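Putative glutaryl-CoA dehydrogenase (PDB 2EBA) binds flavin-adenine dinucleotide and belongs to the acyl-CoA dehydrogenase family of flavoproteins, its specific role being only putatively assigned. Local coordinates at residues E29-I34 / E83-G88; V156-K161 / L217-V222; N166-H171 / F196-V201; L172-A177 / G186-T191. All coordinates share one frame; numbering follows the deposited sequence.

Interaction 1 (E29-I34 / E83-G88); sequences EALPHI and ERVDSG
I34 and D86 form the tight end of a contact within the helical N-terminal domain of the acyl-CoA dehydrogenase fold, where the beginning of helix 31-39 faces the break between helices 72-85 and 87-107. With CG1 of I34 anti to its backbone N (chi1 -165°), the longer branch of the side chain reaches across the aspartate. The methyl I34 CD1 lies 3.4 Å from D86 CB and 3.6 Å from D86 CG, so it meets the root of the carboxylate group. V85 fills the middle, its CG1 sitting 4.3 Å from I34 CB. Away from the I34-D86 end the spacing widens toward L31, which is only partly buried: L31 CD1 stays 4.1 Å from V85 CG1, and A30 CB approaches the same methyl no closer than 4.5 Å. No hydrogen bond crosses between the segments, and R84, beside this looser side, directs its guanidinium to E257 of helix 235-269. The polar end of D86 is satisfied elsewhere. OD1 forms a salt bridge with R353 of helix 351-361, whose NH1 also bonds V85 O. The other oxygen makes D86 the N-cap of helix 87-107: G88 N donates to D86 OD2 over 2.7 Å, from 44° out of the carboxylate plane.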
loop_
_atom_site.group_PDB
_atom_site.type_symbol
_atom_site.label_atom_id
_atom_site.label_comp_id
_atom_site.label_asym_id
_atom_site.label_seq_id
_atom_site.Cartn_x
_atom_site.Cartn_y
_atom_site.Cartn_z
ATOM N N GLU A 29 -37.729 -9.164 1.333
ATOM C CA GLU A 29 -38.214 -8.752 0.026
ATOM C C GLU A 29 -37.197 -8.480 -1.066
ATOM O O GLU A 29 -37.571 -8.487 -2.239
ATOM C CB GLU A 29 -39.119 -7.546 0.170
ATOM C CG GLU A 29 -40.551 -7.898 0.480
ATOM C CD GLU A 29 -41.444 -6.669 0.579
ATOM O OE1 GLU A 29 -42.023 -6.455 1.665
ATOM O OE2 GLU A 29 -41.566 -5.905 -0.416
ATOM N N ALA A 30 -35.939 -8.225 -0.716
ATOM C CA ALA A 30 -34.961 -7.910 -1.755
ATOM C C ALA A 30 -33.726 -8.813 -1.815
ATOM O O ALA A 30 -33.328 -9.229 -2.906
ATOM C CB ALA A 30 -34.520 -6.442 -1.646
ATOM N N LEU A 31 -33.117 -9.120 -0.671
ATOM C CA LEU A 31 -31.915 -9.950 -0.727
ATOM C C LEU A 31 -32.163 -11.306 -1.383
ATOM O O LEU A 31 -31.320 -11.801 -2.120
ATOM C CB LEU A 31 -31.312 -10.141 0.659
ATOM C CG LEU A 31 -29.835 -10.522 0.609
ATOM C CD1 LEU A 31 -28.982 -9.490 1.316
ATOM C CD2 LEU A 31 -29.689 -11.887 1.243
ATOM N N PRO A 32 -33.345 -11.915 -1.149
ATOM C CA PRO A 32 -33.586 -13.217 -1.779
ATOM C C PRO A 32 -33.511 -13.182 -3.306
ATOM O O PRO A 32 -33.366 -14.220 -3.937
ATOM C CB PRO A 32 -34.991 -13.588 -1.299
ATOM C CG PRO A 32 -35.069 -12.923 0.028
ATOM C CD PRO A 32 -34.457 -11.570 -0.239
ATOM N N HIS A 33 -33.592 -11.989 -3.897
ATOM C CA HIS A 33 -33.585 -11.868 -5.353
ATOM C C HIS A 33 -32.442 -11.075 -5.962
ATOM O O HIS A 33 -32.174 -11.207 -7.149
ATOM C CB HIS A 33 -34.897 -11.232 -5.805
ATOM C CG HIS A 33 -36.096 -11.763 -5.087
ATOM N ND1 HIS A 33 -36.742 -12.916 -5.472
ATOM C CD2 HIS A 33 -36.720 -11.338 -3.963
ATOM C CE1 HIS A 33 -37.712 -13.180 -4.617
ATOM N NE2 HIS A 33 -37.720 -12.240 -3.691
ATOM N N ILE A 34 -31.773 -10.252 -5.165
ATOM C CA ILE A 34 -30.695 -9.419 -5.681
ATOM C C ILE A 34 -29.772 -10.109 -6.677
ATOM O O ILE A 34 -29.361 -9.489 -7.653
ATOM C CB ILE A 34 -29.835 -8.825 -4.558
ATOM C CG1 ILE A 34 -28.988 -7.695 -5.130
ATOM C CG2 ILE A 34 -28.952 -9.899 -3.960
ATOM C CD1 ILE A 34 -29.828 -6.619 -5.809
ATOM N N GLU A 83 -27.502 -0.423 0.837
ATOM C CA GLU A 83 -26.233 -0.788 0.208
ATOM C C GLU A 83 -25.756 -2.156 0.633
ATOM O O GLU A 83 -25.156 -2.894 -0.144
ATOM C CB GLU A 83 -25.162 0.238 0.559
ATOM C CG GLU A 83 -23.936 0.172 -0.328
ATOM C CD GLU A 83 -23.696 1.473 -1.062
ATOM O OE1 GLU A 83 -23.984 2.537 -0.466
ATOM O OE2 GLU A 83 -23.216 1.432 -2.216
ATOM N N ARG A 84 -26.024 -2.518 1.879
ATOM C CA ARG A 84 -25.624 -3.808 2.402
ATOM C C ARG A 84 -26.239 -4.923 1.529
ATOM O O ARG A 84 -25.722 -6.046 1.450
ATOM C CB ARG A 84 -26.114 -3.927 3.814
ATOM C CG ARG A 84 -25.840 -5.226 4.503
ATOM C CD ARG A 84 -26.401 -5.044 5.897
ATOM N NE ARG A 84 -26.648 -6.284 6.620
ATOM C CZ ARG A 84 -27.621 -7.156 6.334
ATOM N NH1 ARG A 84 -28.463 -6.945 5.315
ATOM N NH2 ARG A 84 -27.775 -8.245 7.085
ATOM N N VAL A 85 -27.362 -4.608 0.896
ATOM C CA VAL A 85 -27.988 -5.588 0.024
ATOM C C VAL A 85 -27.331 -5.402 -1.346
ATOM O O VAL A 85 -26.730 -6.330 -1.881
ATOM C CB VAL A 85 -29.496 -5.358 -0.100
ATOM C CG1 VAL A 85 -30.073 -6.358 -1.065
ATOM C CG2 VAL A 85 -30.161 -5.491 1.261
ATOM N N ASP A 86 -27.455 -4.193 -1.897
ATOM C CA ASP A 86 -26.873 -3.855 -3.191
ATOM C C ASP A 86 -26.816 -2.339 -3.385
ATOM O O ASP A 86 -27.778 -1.638 -3.075
ATOM C CB ASP A 86 -27.690 -4.469 -4.317
ATOM C CG ASP A 86 -27.012 -4.326 -5.669
ATOM O OD1 ASP A 86 -26.130 -5.155 -5.990
ATOM O OD2 ASP A 86 -27.346 -3.368 -6.399
ATOM N N SER A 87 -25.688 -1.844 -3.904
ATOM C CA SER A 87 -25.488 -0.412 -4.141
ATOM C C SER A 87 -26.537 0.167 -5.105
ATOM O O SER A 87 -26.845 1.357 -5.058
ATOM C CB SER A 87 -24.082 -0.146 -4.714
ATOM O OG SER A 87 -23.044 -0.644 -3.884
ATOM N N GLY A 88 -27.076 -0.666 -5.988
ATOM C CA GLY A 88 -28.068 -0.174 -6.919
ATOM C C GLY A 88 -29.341 0.247 -6.213
ATOM O O GLY A 88 -30.001 1.228 -6.591
#

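Interaction 2 (V156-K161 / L217-V222); sequences VLNGTK and LEEVRV
Antiparallel backbone pairing joins V156-G159 to L217-R221 at a corner of the antiparallel sheet in the middle domain, where strand 154-165 receives both the end of strand 212-217 and the start of strand 220-223. L157 and V220 exchange two bonds, with L157 N to V220 O at 2.7 Å; G159 and L217 exchange two more, with L217 N to G159 O at 2.9 Å. Between these pairs the register slips by one residue. E219 and V220 both lie opposite L157, which makes this a G1 beta bulge, and E219 adopts the positive phi of 50° that such a bulge needs. The amide of N158 fills the gap in the backbone pairing: E219 N donates to N158 OD1 at 2.6 Å, from 47° above the amide carbonyl plane. Bent at chi2 (66°), the E219 side chain returns to N158, whose ND2 makes a weak 3.3 Å bond to E219 OE1, and on the way its CG passes 3.6 Å from V156 CG2. L157 and L217 project to the face of the sheet opposite V156, side by side and pointing the same way, with L157 CB 4.1 Å from L217 CD2. Farther along, L157 CD2 meets V222 CG2 at 4.0 Å, and V189 of strand 184-190 packs against both residues.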
loop_
_atom_site.group_PDB
_atom_site.type_symbol
_atom_site.label_atom_id
_atom_site.label_comp_id
_atom_site.label_asym_id
_atom_site.label_seq_id
_atom_site.Cartn_x
_atom_site.Cartn_y
_atom_site.Cartn_z
ATOM N N VAL A 156 -35.187 27.064 -24.035
ATOM C CA VAL A 156 -34.937 25.973 -24.970
ATOM C C VAL A 156 -33.595 25.385 -24.583
ATOM O O VAL A 156 -32.578 26.077 -24.578
ATOM C CB VAL A 156 -34.888 26.439 -26.451
ATOM C CG1 VAL A 156 -33.675 27.322 -26.703
ATOM C CG2 VAL A 156 -34.840 25.225 -27.360
ATOM N N LEU A 157 -33.602 24.104 -24.234
ATOM C CA LEU A 157 -32.394 23.413 -23.815
ATOM C C LEU A 157 -31.853 22.475 -24.881
ATOM O O LEU A 157 -32.615 21.783 -25.573
ATOM C CB LEU A 157 -32.667 22.623 -22.529
ATOM C CG LEU A 157 -32.696 23.351 -21.175
ATOM C CD1 LEU A 157 -33.497 24.639 -21.272
ATOM C CD2 LEU A 157 -33.291 22.428 -20.118
ATOM N N ASN A 158 -30.527 22.467 -25.009
ATOM C CA ASN A 158 -29.816 21.617 -25.965
ATOM C C ASN A 158 -28.535 21.100 -25.319
ATOM O O ASN A 158 -27.698 21.878 -24.869
ATOM C CB ASN A 158 -29.443 22.396 -27.236
ATOM C CG ASN A 158 -30.603 22.539 -28.210
ATOM O OD1 ASN A 158 -31.035 21.563 -28.829
ATOM N ND2 ASN A 158 -31.108 23.758 -28.350
ATOM N N GLY A 159 -28.384 19.783 -25.280
ATOM C CA GLY A 159 -27.193 19.198 -24.702
ATOM C C GLY A 159 -27.338 17.711 -24.492
ATOM O O GLY A 159 -28.346 17.112 -24.857
ATOM N N THR A 160 -26.329 17.107 -23.892
ATOM C CA THR A 160 -26.363 15.682 -23.629
ATOM C C THR A 160 -25.829 15.362 -22.228
ATOM O O THR A 160 -24.946 16.047 -21.716
ATOM C CB THR A 160 -25.534 14.919 -24.680
ATOM O OG1 THR A 160 -26.221 14.950 -25.935
ATOM C CG2 THR A 160 -25.315 13.481 -24.255
ATOM N N LYS A 161 -26.387 14.328 -21.608
ATOM C CA LYS A 161 -25.954 13.904 -20.287
ATOM C C LYS A 161 -25.630 12.420 -20.359
ATOM O O LYS A 161 -26.338 11.645 -21.008
ATOM C CB LYS A 161 -27.058 14.170 -19.250
ATOM C CG LYS A 161 -27.419 15.645 -19.091
ATOM C CD LYS A 161 -26.210 16.485 -18.666
ATOM C CE LYS A 161 -26.596 17.949 -18.437
ATOM N NZ LYS A 161 -25.436 18.843 -18.115
ATOM N N LEU A 217 -31.075 16.077 -25.122
ATOM C CA LEU A 217 -32.048 17.146 -25.181
ATOM C C LEU A 217 -31.839 17.900 -26.484
ATOM O O LEU A 217 -30.808 18.533 -26.698
ATOM C CB LEU A 217 -31.896 18.089 -23.980
ATOM C CG LEU A 217 -32.343 17.498 -22.639
ATOM C CD1 LEU A 217 -31.198 16.705 -22.044
ATOM C CD2 LEU A 217 -32.790 18.608 -21.691
ATOM N N GLU A 218 -32.832 17.814 -27.356
ATOM C CA GLU A 218 -32.784 18.463 -28.656
ATOM C C GLU A 218 -33.894 19.509 -28.720
ATOM O O GLU A 218 -35.071 19.169 -28.863
ATOM C CB GLU A 218 -32.984 17.402 -29.739
ATOM C CG GLU A 218 -32.221 17.622 -31.029
ATOM C CD GLU A 218 -32.337 16.424 -31.972
ATOM O OE1 GLU A 218 -33.478 15.993 -32.260
ATOM O OE2 GLU A 218 -31.287 15.915 -32.426
ATOM N N GLU A 219 -33.514 20.781 -28.596
ATOM C CA GLU A 219 -34.463 21.896 -28.640
ATOM C C GLU A 219 -35.638 21.661 -27.688
ATOM O O GLU A 219 -36.790 21.859 -28.052
ATOM C CB GLU A 219 -34.989 22.067 -30.066
ATOM C CG GLU A 219 -35.185 23.508 -30.496
ATOM C CD GLU A 219 -33.879 24.287 -30.594
ATOM O OE1 GLU A 219 -32.877 23.729 -31.092
ATOM O OE2 GLU A 219 -33.859 25.469 -30.191
ATOM N N VAL A 220 -35.336 21.243 -26.464
ATOM C CA VAL A 220 -36.370 20.962 -25.465
ATOM C C VAL A 220 -36.892 22.240 -24.836
ATOM O O VAL A 220 -36.114 23.017 -24.263
ATOM C CB VAL A 220 -35.815 20.035 -24.352
ATOM C CG1 VAL A 220 -36.815 19.912 -23.231
ATOM C CG2 VAL A 220 -35.491 18.664 -24.935
ATOM N N ARG A 221 -38.195 22.485 -24.914
ATOM C CA ARG A 221 -38.699 23.711 -24.320
ATOM C C ARG A 221 -39.197 23.472 -22.906
ATOM O O ARG A 221 -39.872 22.469 -22.595
ATOM C CB ARG A 221 -39.833 24.344 -25.133
ATOM C CG ARG A 221 -39.964 23.853 -26.561
ATOM C CD ARG A 221 -39.930 25.024 -27.553
ATOM N NE ARG A 221 -40.968 26.028 -27.309
ATOM C CZ ARG A 221 -40.820 27.323 -27.586
ATOM N NH1 ARG A 221 -39.679 27.763 -28.107
ATOM N NH2 ARG A 221 -41.812 28.176 -27.340
ATOM N N VAL A 222 -38.860 24.417 -22.042
ATOM C CA VAL A 222 -39.244 24.342 -20.659
ATOM C C VAL A 222 -39.658 25.714 -20.166
ATOM O O VAL A 222 -38.910 26.685 -20.311
ATOM C CB VAL A 222 -38.071 23.871 -19.778
ATOM C CG1 VAL A 222 -38.599 23.432 -18.421
ATOM C CG2 VAL A 222 -37.296 22.754 -20.478
#

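Interaction 3 (N166-H171 / F196-V201); sequences NGNLAH and FQAREV
N168 OD1 accepts a hydrogen bond from S213 OG and, on the contact itself, rests against the aliphatic part of E200, 3.1 Å from E200 CG. The other end of the same amide reaches the strand backbone: N168 ND2 donates to A198 O, a weak bond of 3.2 Å with an N-H...O angle of 132°. S213 is therefore the firmer polar partner of this side chain. The first torsion of N168 sets its CG anti to the carbonyl carbon (chi1 -78°), which carries the amide across to strand 196-200. There it crosses E200 with the amide and carboxylate planes 68° apart. Extended beyond CG, E200 runs on past the asparagine, and its OE2 passes 3.7 Å from N168 CB, while OE1 forms a salt bridge with K202. One residue earlier in the loop, G167 O lies 3.5 Å from the methyl A198 CB. The loop is folded tightly at this point, since N166 O accepts from both L169 N and A170 N, the latter at 2.9 Å. The contact thus lies near the surface of the middle domain, joining the connection between strands 154-165 and 172-178 to strand 196-200. That strand pairs with strand 212-217 through Q197 with V216 and R199 with E214, while N166 packs on F92 and V95 of helix 87-107, and V201 touches T346 of a second subunit.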
loop_
_atom_site.group_PDB
_atom_site.type_symbol
_atom_site.label_atom_id
_atom_site.label_comp_id
_atom_site.label_asym_id
_atom_site.label_seq_id
_atom_site.Cartn_x
_atom_site.Cartn_y
_atom_site.Cartn_z
ATOM N N ASN A 166 -31.573 6.366 -13.172
ATOM C CA ASN A 166 -33.016 6.533 -13.309
ATOM C C ASN A 166 -33.379 7.244 -14.605
ATOM O O ASN A 166 -34.504 7.717 -14.759
ATOM C CB ASN A 166 -33.589 7.330 -12.127
ATOM C CG ASN A 166 -33.600 6.535 -10.839
ATOM O OD1 ASN A 166 -33.450 5.311 -10.857
ATOM N ND2 ASN A 166 -33.798 7.223 -9.715
ATOM N N GLY A 167 -32.421 7.329 -15.524
ATOM C CA GLY A 167 -32.650 7.985 -16.798
ATOM C C GLY A 167 -33.916 7.551 -17.519
ATOM O O GLY A 167 -34.661 8.400 -18.015
ATOM N N ASN A 168 -34.169 6.241 -17.579
ATOM C CA ASN A 168 -35.366 5.708 -18.244
ATOM C C ASN A 168 -36.577 5.436 -17.338
ATOM O O ASN A 168 -37.612 4.965 -17.809
ATOM C CB ASN A 168 -35.034 4.423 -19.013
ATOM C CG ASN A 168 -34.347 4.698 -20.322
ATOM O OD1 ASN A 168 -33.216 5.174 -20.354
ATOM N ND2 ASN A 168 -35.032 4.408 -21.415
ATOM N N LEU A 169 -36.457 5.723 -16.047
ATOM C CA LEU A 169 -37.567 5.506 -15.128
ATOM C C LEU A 169 -38.220 6.844 -14.803
ATOM O O LEU A 169 -39.411 6.914 -14.496
ATOM C CB LEU A 169 -37.072 4.872 -13.816
ATOM C CG LEU A 169 -36.369 3.510 -13.781
ATOM C CD1 LEU A 169 -35.897 3.214 -12.357
ATOM C CD2 LEU A 169 -37.314 2.431 -14.247
ATOM N N ALA A 170 -37.426 7.907 -14.900
ATOM C CA ALA A 170 -37.855 9.256 -14.546
ATOM C C ALA A 170 -38.901 9.951 -15.399
ATOM O O ALA A 170 -38.917 9.828 -16.619
ATOM C CB ALA A 170 -36.630 10.156 -14.425
ATOM N N HIS A 171 -39.776 10.690 -14.723
ATOM C CA HIS A 171 -40.798 11.486 -15.387
ATOM C C HIS A 171 -40.243 12.899 -15.320
ATOM O O HIS A 171 -40.529 13.736 -16.172
ATOM C CB HIS A 171 -42.126 11.463 -14.635
ATOM C CG HIS A 171 -42.550 10.100 -14.199
ATOM N ND1 HIS A 171 -42.109 9.526 -13.025
ATOM C CD2 HIS A 171 -43.372 9.193 -14.779
ATOM C CE1 HIS A 171 -42.644 8.324 -12.899
ATOM N NE2 HIS A 171 -43.414 8.098 -13.950
ATOM N N PHE A 196 -36.783 15.476 -25.997
ATOM C CA PHE A 196 -36.064 14.836 -24.896
ATOM C C PHE A 196 -36.019 13.320 -25.061
ATOM O O PHE A 196 -37.055 12.660 -25.036
ATOM C CB PHE A 196 -36.761 15.173 -23.578
ATOM C CG PHE A 196 -36.006 14.737 -22.350
ATOM C CD1 PHE A 196 -35.228 15.648 -21.645
ATOM C CD2 PHE A 196 -36.094 13.431 -21.885
ATOM C CE1 PHE A 196 -34.545 15.269 -20.487
ATOM C CE2 PHE A 196 -35.415 13.042 -20.729
ATOM C CZ PHE A 196 -34.638 13.966 -20.027
ATOM N N GLN A 197 -34.820 12.769 -25.214
ATOM C CA GLN A 197 -34.674 11.328 -25.385
ATOM C C GLN A 197 -33.776 10.725 -24.317
ATOM O O GLN A 197 -32.744 11.293 -23.974
ATOM C CB GLN A 197 -34.082 10.999 -26.760
ATOM C CG GLN A 197 -34.868 11.517 -27.960
ATOM C CD GLN A 197 -36.223 10.841 -28.149
ATOM O OE1 GLN A 197 -36.865 10.999 -29.194
ATOM N NE2 GLN A 197 -36.669 10.095 -27.139
ATOM N N ALA A 198 -34.177 9.568 -23.805
ATOM C CA ALA A 198 -33.410 8.864 -22.786
ATOM C C ALA A 198 -33.137 7.454 -23.280
ATOM O O ALA A 198 -34.065 6.690 -23.516
ATOM C CB ALA A 198 -34.188 8.807 -21.488
ATOM N N ARG A 199 -31.866 7.113 -23.438
ATOM C CA ARG A 199 -31.508 5.782 -23.901
ATOM C C ARG A 199 -30.651 5.112 -22.850
ATOM O O ARG A 199 -29.720 5.714 -22.312
ATOM C CB ARG A 199 -30.772 5.875 -25.242
ATOM C CG ARG A 199 -31.594 6.617 -26.299
ATOM C CD ARG A 199 -31.116 6.374 -27.725
ATOM N NE ARG A 199 -29.838 7.021 -28.029
ATOM C CZ ARG A 199 -29.637 8.339 -28.021
ATOM N NH1 ARG A 199 -30.632 9.171 -27.713
ATOM N NH2 ARG A 199 -28.438 8.825 -28.331
ATOM N N GLU A 200 -30.987 3.871 -22.539
ATOM C CA GLU A 200 -30.252 3.124 -21.534
ATOM C C GLU A 200 -28.877 2.696 -21.997
ATOM O O GLU A 200 -28.649 2.468 -23.181
ATOM C CB GLU A 200 -31.019 1.880 -21.131
ATOM C CG GLU A 200 -32.347 2.154 -20.508
ATOM C CD GLU A 200 -33.061 0.874 -20.158
ATOM O OE1 GLU A 200 -32.652 -0.174 -20.686
ATOM O OE2 GLU A 200 -34.029 0.907 -19.370
ATOM N N VAL A 201 -27.975 2.579 -21.029
ATOM C CA VAL A 201 -26.600 2.171 -21.253
ATOM C C VAL A 201 -26.544 0.653 -21.117
ATOM O O VAL A 201 -27.048 0.094 -20.143
ATOM C CB VAL A 201 -25.665 2.830 -20.204
ATOM C CG1 VAL A 201 -24.236 2.311 -20.356
ATOM C CG2 VAL A 201 -25.717 4.360 -20.357
#

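Interaction 4 (L172-A177 / G186-T191); sequences LAVIWA and GFLVPT
F187 and I175 form a hydrogen-bonded antiparallel pair, and the phenylalanine side chain follows the neighbouring strand from there. Its CB is 4.1 Å from I175 O. CG stands anti to the carbonyl carbon (chi1 -49°), which brings CD1 to 3.6 Å from the same oxygen, met at the ring edge and near the ring plane. Farther out on the ring, CE1 approaches the methyl A177 CB at 4.4 Å, while W155 meets the ring edge-to-face. I175 O also accepts the nearly straight bond from F187 N, with an N-H...O angle of 175°. Next along this face, V189 CG2 packs on I175 CB at 4.1 Å, and F196 of strand 196-200 touches both residues. On the opposite face, L172 CD1 reaches 4.0 Å from L188 CB, and F116 of helix 110-121 packs on both leucines. Farther along that face, W176 CZ3 lies 3.6 Å from G186 CA, an approach allowed by the lack of a side chain on the glycine. The tryptophan side chain is about 7 Å from bound flavin-adenine dinucleotide. Two hydrogen-bonded pairs, A173 with V189 and I175 with F187, hold the register of a buried beta hairpin in the middle domain of the acyl-CoA dehydrogenase fold.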
loop_
_atom_site.group_PDB
_atom_site.type_symbol
_atom_site.label_atom_id
_atom_site.label_comp_id
_atom_site.label_asym_id
_atom_site.label_seq_id
_atom_site.Cartn_x
_atom_site.Cartn_y
_atom_site.Cartn_z
ATOM N N LEU A 172 -39.442 13.155 -14.292
ATOM C CA LEU A 172 -38.846 14.472 -14.094
ATOM C C LEU A 172 -37.325 14.349 -14.106
ATOM O O LEU A 172 -36.763 13.476 -13.456
ATOM C CB LEU A 172 -39.316 15.061 -12.759
ATOM C CG LEU A 172 -39.193 16.578 -12.617
ATOM C CD1 LEU A 172 -40.054 17.250 -13.680
ATOM C CD2 LEU A 172 -39.624 17.009 -11.231
ATOM N N ALA A 173 -36.665 15.235 -14.846
ATOM C CA ALA A 173 -35.212 15.217 -14.956
ATOM C C ALA A 173 -34.612 16.567 -14.580
ATOM O O ALA A 173 -34.844 17.569 -15.256
ATOM C CB ALA A 173 -34.794 14.834 -16.386
ATOM N N VAL A 174 -33.843 16.585 -13.493
ATOM C CA VAL A 174 -33.212 17.811 -13.030
ATOM C C VAL A 174 -32.020 18.018 -13.920
ATOM O O VAL A 174 -30.987 17.387 -13.741
ATOM C CB VAL A 174 -32.740 17.681 -11.586
ATOM C CG1 VAL A 174 -32.131 18.989 -11.113
ATOM C CG2 VAL A 174 -33.902 17.287 -10.714
ATOM N N ILE A 175 -32.165 18.896 -14.898
ATOM C CA ILE A 175 -31.084 19.138 -15.821
ATOM C C ILE A 175 -30.357 20.418 -15.510
ATOM O O ILE A 175 -30.981 21.438 -15.222
ATOM C CB ILE A 175 -31.603 19.189 -17.271
ATOM C CG1 ILE A 175 -31.502 17.807 -17.908
ATOM C CG2 ILE A 175 -30.799 20.181 -18.089
ATOM C CD1 ILE A 175 -32.404 16.785 -17.303
ATOM N N TRP A 176 -29.027 20.353 -15.570
ATOM C CA TRP A 176 -28.182 21.518 -15.333
ATOM C C TRP A 176 -27.546 21.936 -16.645
ATOM O O TRP A 176 -26.885 21.136 -17.303
ATOM C CB TRP A 176 -27.085 21.203 -14.309
ATOM C CG TRP A 176 -27.631 20.714 -13.023
ATOM C CD1 TRP A 176 -27.874 19.418 -12.685
ATOM C CD2 TRP A 176 -28.151 21.513 -11.949
ATOM N NE1 TRP A 176 -28.523 19.358 -11.477
ATOM C CE2 TRP A 176 -28.705 20.629 -11.004
ATOM C CE3 TRP A 176 -28.209 22.891 -11.700
ATOM C CZ2 TRP A 176 -29.314 21.078 -9.826
ATOM C CZ3 TRP A 176 -28.818 23.335 -10.529
ATOM C CH2 TRP A 176 -29.360 22.430 -9.612
ATOM N N ALA A 177 -27.766 23.188 -17.029
ATOM C CA ALA A 177 -27.210 23.721 -18.266
ATOM C C ALA A 177 -26.703 25.117 -18.000
ATOM O O ALA A 177 -26.833 25.620 -16.898
ATOM C CB ALA A 177 -28.270 23.761 -19.348
ATOM N N GLY A 186 -30.789 25.450 -13.119
ATOM C CA GLY A 186 -31.369 24.126 -12.979
ATOM C C GLY A 186 -32.829 24.047 -13.375
ATOM O O GLY A 186 -33.656 24.807 -12.871
ATOM N N PHE A 187 -33.152 23.104 -14.255
ATOM C CA PHE A 187 -34.522 22.940 -14.717
ATOM C C PHE A 187 -35.162 21.612 -14.331
ATOM O O PHE A 187 -34.491 20.579 -14.250
ATOM C CB PHE A 187 -34.576 23.086 -16.237
ATOM C CG PHE A 187 -33.859 24.296 -16.755
ATOM C CD1 PHE A 187 -32.483 24.270 -16.962
ATOM C CD2 PHE A 187 -34.555 25.473 -17.017
ATOM C CE1 PHE A 187 -31.812 25.396 -17.422
ATOM C CE2 PHE A 187 -33.894 26.602 -17.475
ATOM C CZ PHE A 187 -32.522 26.567 -17.679
ATOM N N LEU A 188 -36.467 21.655 -14.076
ATOM C CA LEU A 188 -37.245 20.457 -13.766
ATOM C C LEU A 188 -37.898 20.156 -15.112
ATOM O O LEU A 188 -38.954 20.689 -15.443
ATOM C CB LEU A 188 -38.309 20.748 -12.702
ATOM C CG LEU A 188 -37.732 21.345 -11.420
ATOM C CD1 LEU A 188 -38.832 21.516 -10.385
ATOM C CD2 LEU A 188 -36.622 20.437 -10.898
ATOM N N VAL A 189 -37.225 19.310 -15.883
ATOM C CA VAL A 189 -37.635 18.924 -17.229
ATOM C C VAL A 189 -38.441 17.639 -17.306
ATOM O O VAL A 189 -37.928 16.568 -17.009
ATOM C CB VAL A 189 -36.389 18.735 -18.126
ATOM C CG1 VAL A 189 -36.803 18.351 -19.544
ATOM C CG2 VAL A 189 -35.557 19.988 -18.123
ATOM N N PRO A 190 -39.719 17.733 -17.691
ATOM C CA PRO A 190 -40.518 16.506 -17.789
ATOM C C PRO A 190 -39.842 15.650 -18.865
ATOM O O PRO A 190 -39.292 16.181 -19.823
ATOM C CB PRO A 190 -41.889 17.027 -18.204
ATOM C CG PRO A 190 -41.948 18.371 -17.516
ATOM C CD PRO A 190 -40.567 18.930 -17.806
ATOM N N THR A 191 -39.855 14.335 -18.713
ATOM C CA THR A 191 -39.166 13.514 -19.687
ATOM C C THR A 191 -39.954 13.246 -20.953
ATOM O O THR A 191 -39.416 12.677 -21.902
ATOM C CB THR A 191 -38.705 12.175 -19.069
ATOM O OG1 THR A 191 -39.833 11.467 -18.542
ATOM C CG2 THR A 191 -37.686 12.430 -17.955
#

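Overall arrangement
From the N terminus, interaction 1 is complete first, closing a loop that is about half helical in the N-terminal domain before any of the others begins. The remaining three belong to the beta-rich middle domain and are concentric along the chain: 156-161/217-222 is outermost, 166-171/196-201 lies within it, and 172-177/186-191 is innermost. They also touch in space. F196 of interaction 3 packs on L217 of interaction 2 and, through CZ, on A173 of interaction 4; K161 NZ probably bonds W176 O, and A170 O probably bonds T191 OG1. The hairpin is thereby tied to the larger antiparallel sheet. Interaction 1 stays separate, its nearest atoms about 7 Å from those of interaction 3.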